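Local atomic coordinates of protein (hdlp (histone deacetylase-like protein)) (Aquifex aeolicus, PDB entry 1C3P), a protein that probably acts as a zinc-dependent deacetylase of the histone deacetylase family and is linked to acetoin breakdown. Residues 64-67 / 68-72; 108-111 / 112-116; 174-177 / 178-182; 296-299 / 300-303. All coordinates share one frame; numbering follows the deposited sequence.

Contact 1 of 4, residues 64-67 / 68-72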
loop_
_atom_site.group_PDB
_atom_site.type_symbol
_atom_site.label_atom_id
_atom_site.label_comp_id
_atom_site.label_asym_id
_atom_site.label_seq_id
_atom_site.Cartn_x
_atom_site.Cartn_y
_atom_site.Cartn_z
ATOM N N ASP A 64 -10.364 22.434 6.198
ATOM C CA ASP A 64 -11.720 22.112 6.637
ATOM C C ASP A 64 -11.898 20.591 6.773
ATOM O O ASP A 64 -12.550 20.115 7.713
ATOM C CB ASP A 64 -12.766 22.648 5.655
ATOM C CG ASP A 64 -12.614 22.065 4.254
ATOM O OD1 ASP A 64 -13.590 22.108 3.472
ATOM O OD2 ASP A 64 -11.513 21.577 3.922
ATOM N N TYR A 65 -11.332 19.840 5.828
ATOM C CA TYR A 65 -11.420 18.378 5.853
ATOM C C TYR A 65 -10.639 17.819 7.047
ATOM O O TYR A 65 -11.173 17.014 7.803
ATOM C CB TYR A 65 -10.894 17.766 4.529
ATOM C CG TYR A 65 -10.836 16.247 4.549
ATOM C CD1 TYR A 65 -11.970 15.484 4.857
ATOM C CD2 TYR A 65 -9.637 15.571 4.288
ATOM C CE1 TYR A 65 -11.912 14.083 4.913
ATOM C CE2 TYR A 65 -9.567 14.170 4.343
ATOM C CZ TYR A 65 -10.699 13.433 4.659
ATOM O OH TYR A 65 -10.613 12.058 4.769
ATOM N N ILE A 66 -9.394 18.256 7.222
ATOM C CA ILE A 66 -8.578 17.787 8.334
ATOM C C ILE A 66 -9.257 18.146 9.641
ATOM O O ILE A 66 -9.342 17.301 10.524
ATOM C CB ILE A 66 -7.152 18.408 8.308
ATOM C CG1 ILE A 66 -6.409 17.910 7.074
ATOM C CG2 ILE A 66 -6.378 18.040 9.582
ATOM C CD1 ILE A 66 -6.202 16.384 7.084
ATOM N N ASN A 67 -9.752 19.383 9.769
ATOM C CA ASN A 67 -10.406 19.779 11.019
ATOM C C ASN A 67 -11.624 18.920 11.309
ATOM O O ASN A 67 -11.920 18.629 12.475
ATOM C CB ASN A 67 -10.815 21.259 11.028
ATOM C CG ASN A 67 -9.621 22.201 11.126
ATOM O OD1 ASN A 67 -8.537 21.812 11.544
ATOM N ND2 ASN A 67 -9.829 23.452 10.753
ATOM N N THR A 68 -12.313 18.494 10.255
ATOM C CA THR A 68 -13.487 17.657 10.427
ATOM C C THR A 68 -13.090 16.278 10.953
ATOM O O THR A 68 -13.768 15.718 11.810
ATOM C CB THR A 68 -14.270 17.503 9.113
ATOM O OG1 THR A 68 -14.751 18.794 8.698
ATOM C CG2 THR A 68 -15.459 16.587 9.314
ATOM N N LEU A 69 -11.984 15.737 10.456
ATOM C CA LEU A 69 -11.537 14.435 10.939
ATOM C C LEU A 69 -11.187 14.522 12.428
ATOM O O LEU A 69 -11.496 13.617 13.210
ATOM C CB LEU A 69 -10.302 13.954 10.164
ATOM C CG LEU A 69 -10.454 13.630 8.676
ATOM C CD1 LEU A 69 -9.093 13.319 8.065
ATOM C CD2 LEU A 69 -11.384 12.451 8.512
ATOM N N MET A 70 -10.534 15.607 12.821
ATOM C CA MET A 70 -10.160 15.770 14.226
ATOM C C MET A 70 -11.366 15.923 15.140
ATOM O O MET A 70 -11.382 15.382 16.239
ATOM C CB MET A 70 -9.255 16.977 14.402
ATOM C CG MET A 70 -7.980 16.892 13.568
ATOM S SD MET A 70 -6.905 18.348 13.800
ATOM C CE MET A 70 -6.231 17.979 15.399
ATOM N N GLU A 71 -12.357 16.688 14.699
ATOM C CA GLU A 71 -13.560 16.905 15.496
ATOM C C GLU A 71 -14.395 15.629 15.566
ATOM O O GLU A 71 -14.867 15.234 16.639
ATOM C CB GLU A 71 -14.397 18.031 14.888
ATOM C CG GLU A 71 -15.659 18.319 15.657
ATOM C CD GLU A 71 -15.420 19.150 16.909
ATOM O OE1 GLU A 71 -16.418 19.614 17.508
ATOM O OE2 GLU A 71 -14.247 19.349 17.289
ATOM N N ALA A 72 -14.578 14.970 14.426
ATOM C CA ALA A 72 -15.357 13.739 14.402
ATOM C C ALA A 72 -14.758 12.687 15.329
ATOM O O ALA A 72 -15.474 12.023 16.086
ATOM C CB ALA A 72 -15.419 13.179 12.988
#

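Contact 2 of 4, residues 108-111 / 112-116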
loop_
_atom_site.group_PDB
_atom_site.type_symbol
_atom_site.label_atom_id
_atom_site.label_comp_id
_atom_site.label_asym_id
_atom_site.label_seq_id
_atom_site.Cartn_x
_atom_site.Cartn_y
_atom_site.Cartn_z
ATOM N N GLY A 108 2.709 10.312 9.262
ATOM C CA GLY A 108 3.958 10.837 9.762
ATOM C C GLY A 108 5.042 9.806 9.460
ATOM O O GLY A 108 6.186 10.170 9.182
ATOM N N SER A 109 4.686 8.520 9.506
ATOM C CA SER A 109 5.646 7.442 9.237
ATOM C C SER A 109 6.140 7.461 7.784
ATOM O O SER A 109 7.260 7.016 7.469
ATOM C CB SER A 109 5.018 6.085 9.583
ATOM O OG SER A 109 4.727 6.003 10.970
ATOM N N THR A 110 5.301 7.963 6.886
ATOM C CA THR A 110 5.698 8.075 5.493
ATOM C C THR A 110 6.665 9.231 5.343
ATOM O O THR A 110 7.614 9.131 4.572
ATOM C CB THR A 110 4.480 8.255 4.583
ATOM O OG1 THR A 110 3.841 6.979 4.442
ATOM C CG2 THR A 110 4.889 8.825 3.209
ATOM N N VAL A 111 6.448 10.318 6.087
ATOM C CA VAL A 111 7.380 11.425 6.012
ATOM C C VAL A 111 8.716 10.939 6.597
ATOM O O VAL A 111 9.792 11.241 6.069
ATOM C CB VAL A 111 6.871 12.675 6.788
ATOM C CG1 VAL A 111 7.950 13.748 6.781
ATOM C CG2 VAL A 111 5.606 13.223 6.130
ATOM N N GLN A 112 8.654 10.165 7.679
ATOM C CA GLN A 112 9.873 9.628 8.279
ATOM C C GLN A 112 10.593 8.728 7.285
ATOM O O GLN A 112 11.813 8.756 7.184
ATOM C CB GLN A 112 9.551 8.844 9.551
ATOM C CG GLN A 112 8.931 9.697 10.640
ATOM C CD GLN A 112 8.585 8.896 11.863
ATOM O OE1 GLN A 112 9.396 8.760 12.793
ATOM N NE2 GLN A 112 7.384 8.335 11.870
ATOM N N ALA A 113 9.845 7.903 6.562
ATOM C CA ALA A 113 10.478 7.040 5.566
ATOM C C ALA A 113 11.198 7.903 4.533
ATOM O O ALA A 113 12.305 7.590 4.096
ATOM C CB ALA A 113 9.444 6.177 4.877
ATOM N N ILE A 114 10.564 8.986 4.120
ATOM C CA ILE A 114 11.211 9.848 3.143
ATOM C C ILE A 114 12.437 10.525 3.749
ATOM O O ILE A 114 13.485 10.634 3.090
ATOM C CB ILE A 114 10.247 10.894 2.603
ATOM C CG1 ILE A 114 9.127 10.180 1.821
ATOM C CG2 ILE A 114 10.999 11.851 1.671
ATOM C CD1 ILE A 114 7.913 11.091 1.517
ATOM N N GLU A 115 12.318 10.968 4.999
ATOM C CA GLU A 115 13.455 11.610 5.686
ATOM C C GLU A 115 14.659 10.670 5.695
ATOM O O GLU A 115 15.789 11.080 5.416
ATOM C CB GLU A 115 13.098 11.976 7.135
ATOM C CG GLU A 115 12.136 13.136 7.277
ATOM C CD GLU A 115 11.643 13.329 8.706
ATOM O OE1 GLU A 115 12.022 12.540 9.605
ATOM O OE2 GLU A 115 10.858 14.268 8.937
ATOM N N GLU A 116 14.409 9.407 6.023
ATOM C CA GLU A 116 15.471 8.409 6.075
ATOM C C GLU A 116 16.099 8.181 4.717
ATOM O O GLU A 116 17.324 8.084 4.604
ATOM C CB GLU A 116 14.927 7.097 6.615
ATOM C CG GLU A 116 14.583 7.153 8.082
ATOM C CD GLU A 116 15.769 7.612 8.912
ATOM O OE1 GLU A 116 16.832 6.964 8.845
ATOM O OE2 GLU A 116 15.640 8.621 9.622
#

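Contact 3 of 4, residues 174-177 / 178-182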
loop_
_atom_site.group_PDB
_atom_site.type_symbol
_atom_site.label_atom_id
_atom_site.label_comp_id
_atom_site.label_asym_id
_atom_site.label_seq_id
_atom_site.Cartn_x
_atom_site.Cartn_y
_atom_site.Cartn_z
ATOM N N GLY A 174 -7.122 7.968 -5.302
ATOM C CA GLY A 174 -6.800 9.185 -4.588
ATOM C C GLY A 174 -5.506 9.777 -5.134
ATOM O O GLY A 174 -5.452 10.968 -5.428
ATOM N N VAL A 175 -4.458 8.965 -5.260
ATOM C CA VAL A 175 -3.178 9.452 -5.796
ATOM C C VAL A 175 -3.332 9.902 -7.266
ATOM O O VAL A 175 -2.748 10.904 -7.691
ATOM C CB VAL A 175 -2.089 8.346 -5.692
ATOM C CG1 VAL A 175 -0.706 8.895 -6.142
ATOM C CG2 VAL A 175 -2.017 7.834 -4.251
ATOM N N GLN A 176 -4.108 9.161 -8.048
ATOM C CA GLN A 176 -4.304 9.542 -9.450
ATOM C C GLN A 176 -4.873 10.950 -9.567
ATOM O O GLN A 176 -4.361 11.788 -10.307
ATOM C CB GLN A 176 -5.256 8.570 -10.155
ATOM C CG GLN A 176 -5.582 9.002 -11.579
ATOM C CD GLN A 176 -6.377 7.982 -12.339
ATOM O OE1 GLN A 176 -5.941 6.839 -12.496
ATOM N NE2 GLN A 176 -7.556 8.385 -12.836
ATOM N N GLU A 177 -5.943 11.209 -8.832
ATOM C CA GLU A 177 -6.573 12.526 -8.881
ATOM C C GLU A 177 -5.614 13.621 -8.447
ATOM O O GLU A 177 -5.535 14.692 -9.058
ATOM C CB GLU A 177 -7.803 12.533 -7.977
ATOM C CG GLU A 177 -8.573 13.856 -7.998
ATOM C CD GLU A 177 -9.844 13.782 -7.177
ATOM O OE1 GLU A 177 -9.874 14.304 -6.039
ATOM O OE2 GLU A 177 -10.812 13.165 -7.666
ATOM N N ALA A 178 -4.865 13.338 -7.390
ATOM C CA ALA A 178 -3.918 14.302 -6.837
ATOM C C ALA A 178 -2.862 14.832 -7.814
ATOM O O ALA A 178 -2.451 15.996 -7.736
ATOM C CB ALA A 178 -3.237 13.698 -5.616
ATOM N N PHE A 179 -2.425 13.990 -8.739
ATOM C CA PHE A 179 -1.383 14.387 -9.676
ATOM C C PHE A 179 -1.756 14.234 -11.130
ATOM O O PHE A 179 -0.887 14.255 -12.008
ATOM C CB PHE A 179 -0.138 13.566 -9.372
ATOM C CG PHE A 179 0.282 13.681 -7.952
ATOM C CD1 PHE A 179 0.045 12.643 -7.047
ATOM C CD2 PHE A 179 0.803 14.882 -7.481
ATOM C CE1 PHE A 179 0.321 12.808 -5.679
ATOM C CE2 PHE A 179 1.079 15.057 -6.116
ATOM C CZ PHE A 179 0.834 14.013 -5.216
ATOM N N TYR A 180 -3.053 14.116 -11.372
ATOM C CA TYR A 180 -3.575 13.911 -12.709
ATOM C C TYR A 180 -3.203 15.037 -13.667
ATOM O O TYR A 180 -2.976 14.809 -14.862
ATOM C CB TYR A 180 -5.096 13.801 -12.644
ATOM C CG TYR A 180 -5.653 12.944 -13.736
ATOM C CD1 TYR A 180 -6.623 13.428 -14.607
ATOM C CD2 TYR A 180 -5.228 11.610 -13.877
ATOM C CE1 TYR A 180 -7.163 12.620 -15.586
ATOM C CE2 TYR A 180 -5.760 10.792 -14.853
ATOM C CZ TYR A 180 -6.732 11.306 -15.706
ATOM O OH TYR A 180 -7.275 10.510 -16.672
ATOM N N ASP A 181 -3.142 16.239 -13.106
ATOM C CA ASP A 181 -2.850 17.489 -13.805
ATOM C C ASP A 181 -1.381 17.902 -14.012
ATOM O O ASP A 181 -1.097 18.878 -14.716
ATOM C CB ASP A 181 -3.617 18.600 -13.061
ATOM C CG ASP A 181 -2.874 19.909 -13.011
ATOM O OD1 ASP A 181 -1.740 19.933 -12.485
ATOM O OD2 ASP A 181 -3.430 20.924 -13.479
ATOM N N THR A 182 -0.439 17.177 -13.424
ATOM C CA THR A 182 0.953 17.578 -13.567
ATOM C C THR A 182 1.887 16.577 -14.218
ATOM O O THR A 182 1.673 15.375 -14.151
ATOM C CB THR A 182 1.556 17.977 -12.187
ATOM O OG1 THR A 182 2.927 18.340 -12.352
ATOM C CG2 THR A 182 1.481 16.816 -11.196
#

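Contact 4 of 4, residues 296-299 / 300-303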
loop_
_atom_site.group_PDB
_atom_site.type_symbol
_atom_site.label_atom_id
_atom_site.label_comp_id
_atom_site.label_asym_id
_atom_site.label_seq_id
_atom_site.Cartn_x
_atom_site.Cartn_y
_atom_site.Cartn_z
ATOM N N GLY A 296 -4.129 -4.916 2.603
ATOM C CA GLY A 296 -3.780 -6.304 2.849
ATOM C C GLY A 296 -4.735 -6.599 3.977
ATOM O O GLY A 296 -4.721 -5.898 4.985
ATOM N N TYR A 297 -5.555 -7.634 3.831
ATOM C CA TYR A 297 -6.568 -7.889 4.836
ATOM C C TYR A 297 -6.575 -9.275 5.476
ATOM O O TYR A 297 -7.448 -9.562 6.292
ATOM C CB TYR A 297 -7.936 -7.563 4.222
ATOM C CG TYR A 297 -7.950 -6.209 3.512
ATOM C CD1 TYR A 297 -7.451 -6.060 2.206
ATOM C CD2 TYR A 297 -8.392 -5.071 4.176
ATOM C CE1 TYR A 297 -7.395 -4.795 1.589
ATOM C CE2 TYR A 297 -8.339 -3.813 3.572
ATOM C CZ TYR A 297 -7.845 -3.677 2.292
ATOM O OH TYR A 297 -7.810 -2.409 1.740
ATOM N N HIS A 298 -5.610 -10.118 5.107
ATOM C CA HIS A 298 -5.481 -11.459 5.678
ATOM C C HIS A 298 -4.230 -11.392 6.548
ATOM O O HIS A 298 -3.133 -11.151 6.046
ATOM C CB HIS A 298 -5.265 -12.518 4.604
ATOM C CG HIS A 298 -5.262 -13.910 5.154
ATOM N ND1 HIS A 298 -6.402 -14.678 5.254
ATOM C CD2 HIS A 298 -4.275 -14.625 5.738
ATOM C CE1 HIS A 298 -6.117 -15.808 5.875
ATOM N NE2 HIS A 298 -4.832 -15.802 6.181
ATOM N N PRO A 299 -4.375 -11.622 7.864
ATOM C CA PRO A 299 -3.245 -11.567 8.793
ATOM C C PRO A 299 -2.040 -12.447 8.478
ATOM O O PRO A 299 -0.894 -12.009 8.600
ATOM C CB PRO A 299 -3.897 -11.908 10.140
ATOM C CG PRO A 299 -5.042 -12.817 9.725
ATOM C CD PRO A 299 -5.606 -11.970 8.598
ATOM N N TYR A 300 -2.292 -13.688 8.096
ATOM C CA TYR A 300 -1.201 -14.592 7.779
ATOM C C TYR A 300 -0.472 -14.154 6.520
ATOM O O TYR A 300 0.760 -14.157 6.462
ATOM C CB TYR A 300 -1.731 -16.000 7.548
ATOM C CG TYR A 300 -2.346 -16.700 8.741
ATOM C CD1 TYR A 300 -2.684 -16.013 9.907
ATOM C CD2 TYR A 300 -2.648 -18.057 8.674
ATOM C CE1 TYR A 300 -3.314 -16.665 10.967
ATOM C CE2 TYR A 300 -3.272 -18.714 9.715
ATOM C CZ TYR A 300 -3.606 -18.015 10.856
ATOM O OH TYR A 300 -4.266 -18.671 11.861
ATOM N N ALA A 301 -1.256 -13.807 5.506
ATOM C CA ALA A 301 -0.727 -13.405 4.210
ATOM C C ALA A 301 0.126 -12.167 4.361
ATOM O O ALA A 301 1.241 -12.101 3.853
ATOM C CB ALA A 301 -1.872 -13.143 3.236
ATOM N N LEU A 302 -0.429 -11.188 5.066
ATOM C CA LEU A 302 0.233 -9.928 5.321
ATOM C C LEU A 302 1.551 -10.134 6.049
ATOM O O LEU A 302 2.591 -9.683 5.592
ATOM C CB LEU A 302 -0.710 -9.033 6.138
ATOM C CG LEU A 302 -0.290 -7.688 6.738
ATOM C CD1 LEU A 302 -1.534 -6.962 7.229
ATOM C CD2 LEU A 302 0.675 -7.883 7.888
ATOM N N ALA A 303 1.504 -10.837 7.178
ATOM C CA ALA A 303 2.704 -11.054 7.973
ATOM C C ALA A 303 3.837 -11.744 7.247
ATOM O O ALA A 303 4.985 -11.304 7.320
ATOM C CB ALA A 303 2.361 -11.822 9.236
#

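Contact 1 of 4, residues 64-67 / 68-72
Leu69 lies over one face of the Tyr65 ring, one turn further along helix 63-75. Its CD1 stands 4.1 Å from the ring centroid and 27° off the ring normal, which is CH-pi geometry, and CG of Leu69 sits above the same face toward the rim. Two torsions bring them together: the ring of Tyr65 swings away from its backbone N (chi1 174°), while CG of Leu69 is anti to its own carbonyl carbon (chi1 -66°) and so leans back along the helix. The ring's far end is fixed by a hydrogen bond from OH to O of Tyr143, and with an alanine here that carbonyl would probably lose the tyrosine hydroxyl as a donor and Leu69 the surface on which its methyls rest. Ile66 adds to the buried side, its CD1 lying 4.3 Å from CD1 of Leu69, and Phe100 of helix 98-118 covers both residues. Toward the partly exposed Met70 packing is looser: CG2 of Ile66 only approaches SD of Met70, at 4.3 Å. Asn67 and Glu71, the latter salt-bridged to Arg74, are also partly open, and Asp64 is exposed, its OD2 hydrogen-bonded to Thr62 and, weakly, to N of Tyr65. On a further face, OG1 of Thr68 gives a 2.7 Å hydrogen bond to O of Asp64, which also accepts from N of Thr68 at 3.0 Å. The donors arrive from opposite faces of the carbonyl plane, so one oxygen holds both amide and hydroxyl. Such a threonine bond is common in helices; buried Tyr65, Ile66 and Leu69 against Asp64, Asn67 and Glu71 mark an amphipathic helix.

Contact 2 of 4, residues 108-111 / 112-116
Helix 98-118 packs against the parallel sheet of this arginase-like alpha/beta fold, and here the i to i+4 side-chain pairs of its largely buried second half meet: Thr110 with Ile114, Val111 with Glu115, and Gln112 with the backbone at Gly108. The helical ladder is regular: N of Gln112 bonds to O of Gly108 at 2.9 Å, with an angle of 158° at the hydrogen. Gln112 folds back over the same carbonyl, because CG is anti to its own carbonyl carbon (chi1 -63°); this puts CG 3.1 Å from O of Gly108. Shortened to an alanine, this residue would probably leave a gap beside Gly108 and take from Ile7, Ser49 and Arg50 the side chain they touch. On another flank, CG2 of Thr110 meets CD1 of Ile114 at 4.1 Å, and Tyr153 and Leu154 of helix 146-156 cover the isoleucine. The hydroxyl of Thr110 bonds to Asn146 and Asn125, while OG of Ser109 is held by Ser49, Tyr12 and the backbone O of Leu105, so the polar atoms of these buried residues are matched. Glu115 runs back in the same manner as Gln112, its extended chain carrying the carboxylate to a salt bridge with Arg50. On the way CG passes 3.2 Å from O of Val111, and OE2 comes to rest 3.7 Å from CG1 of Val111.

Contact 3 of 4, residues 174-177 / 178-182
Gln176 and Tyr180 lie side by side and point the same way, the amide and ring planes only 19° apart. Between the side chains the closest approach is from CG of Gln176 to CD2 of Tyr180, 3.5 Å, and farther out NE2 of Gln176 runs 3.6 Å from CE2 of the ring. Both first torsions favour this alignment: CG of Gln176 is turned away from its backbone N (chi1 175°) and the chain continues extended, while the tyrosine ring also leaves on the side away from its N, though with chi1 at -151° it is rotated well off a fully staggered position. The ring thereby lies along CG, CD and NE2 of the glutamine, with CB of Tyr180 3.2 Å from O of Gln176. Val175 and Phe179 meet differently. CG1 of Val175 comes to the edge of the phenylalanine ring, in its plane, 3.9 Å from CD1, whereas CB of Ala178 sits over one face toward the rim. Ile151 of helix 146-156 and Val185 of strand 185-192 also pack on Phe179. The backbone bonds lengthen toward Tyr180: N of Ala178 bonds to O of Gly174 at 3.1 Å, N of Phe179 to O of Val175 at 3.3 Å, and the last, weak one, N of Tyr180 to O of Glu177, spans three residues instead of four. A type I turn from Phe179 to Thr182 then leads toward strand 185-192 of this beta-alpha-beta unit. Asn219 at OE1 and Glu207 at NE2 engage both ends of the Gln176 amide, which should limit its rotation and so hold it flat beside the ring of Tyr180.

Contact 4 of 4, residues 296-299 / 300-303
His298 turns an edge of its imidazole toward the face of Tyr300 at the start of helix 299-314, where His298 occupies the N-cap position. The pair is an offset edge-to-face contact, with planes at 86° and centroids 5.4 Å apart; NE2 of His298 comes within 3.4 Å of CB of Tyr300. With CG anti to the backbone N (chi1 -174°), the imidazole reaches back to the first turn, where N of Ala301 lies at its edge, near the ring plane. CD of Pro299 rests over one face of the imidazole, toward the rim, and Pro299 CG touches CD1 of Tyr300 at 4.0 Å. In the next shell, Phe335 meets the histidine ring and Met347 packs on both His298 and Tyr300. The backbone holds the cap: N of Leu302 bonds to O of His298 at 2.9 Å, almost straight at 166°, and N of Ala303 to O of Pro299. Further back, Gly296 is about 4 Å from the side chain of Asp258, a zinc ligand in another structure of this protein, though no zinc is bound here. The carbonyl of Gly296 accepts from NE of Arg27, and the same O lies 4.0 Å from CD1 of Leu302.

Overall arrangement
From the N terminus the four contacts come in series, and none nests in or crosses another. Each is local, closing a single turn of helix or, in contact 4, the entry into one. Contact 1 on helix 63-75 is outlying, about 24 Å from the chain centre, yet it leans on Phe100 of helix 98-118, the helix that carries contact 2. Contact 2 and contact 3 both pack on helix 146-156, and contact 3 leads from helix 173-179 toward strand 185-192. Contact 4 follows strand 290-292, its centre about 28 Å from that of contact 3. Contact 4 lies next to zinc ligand Asp258, whereas contact 3 is about 10 Å from Asp168 at its nearest side chain.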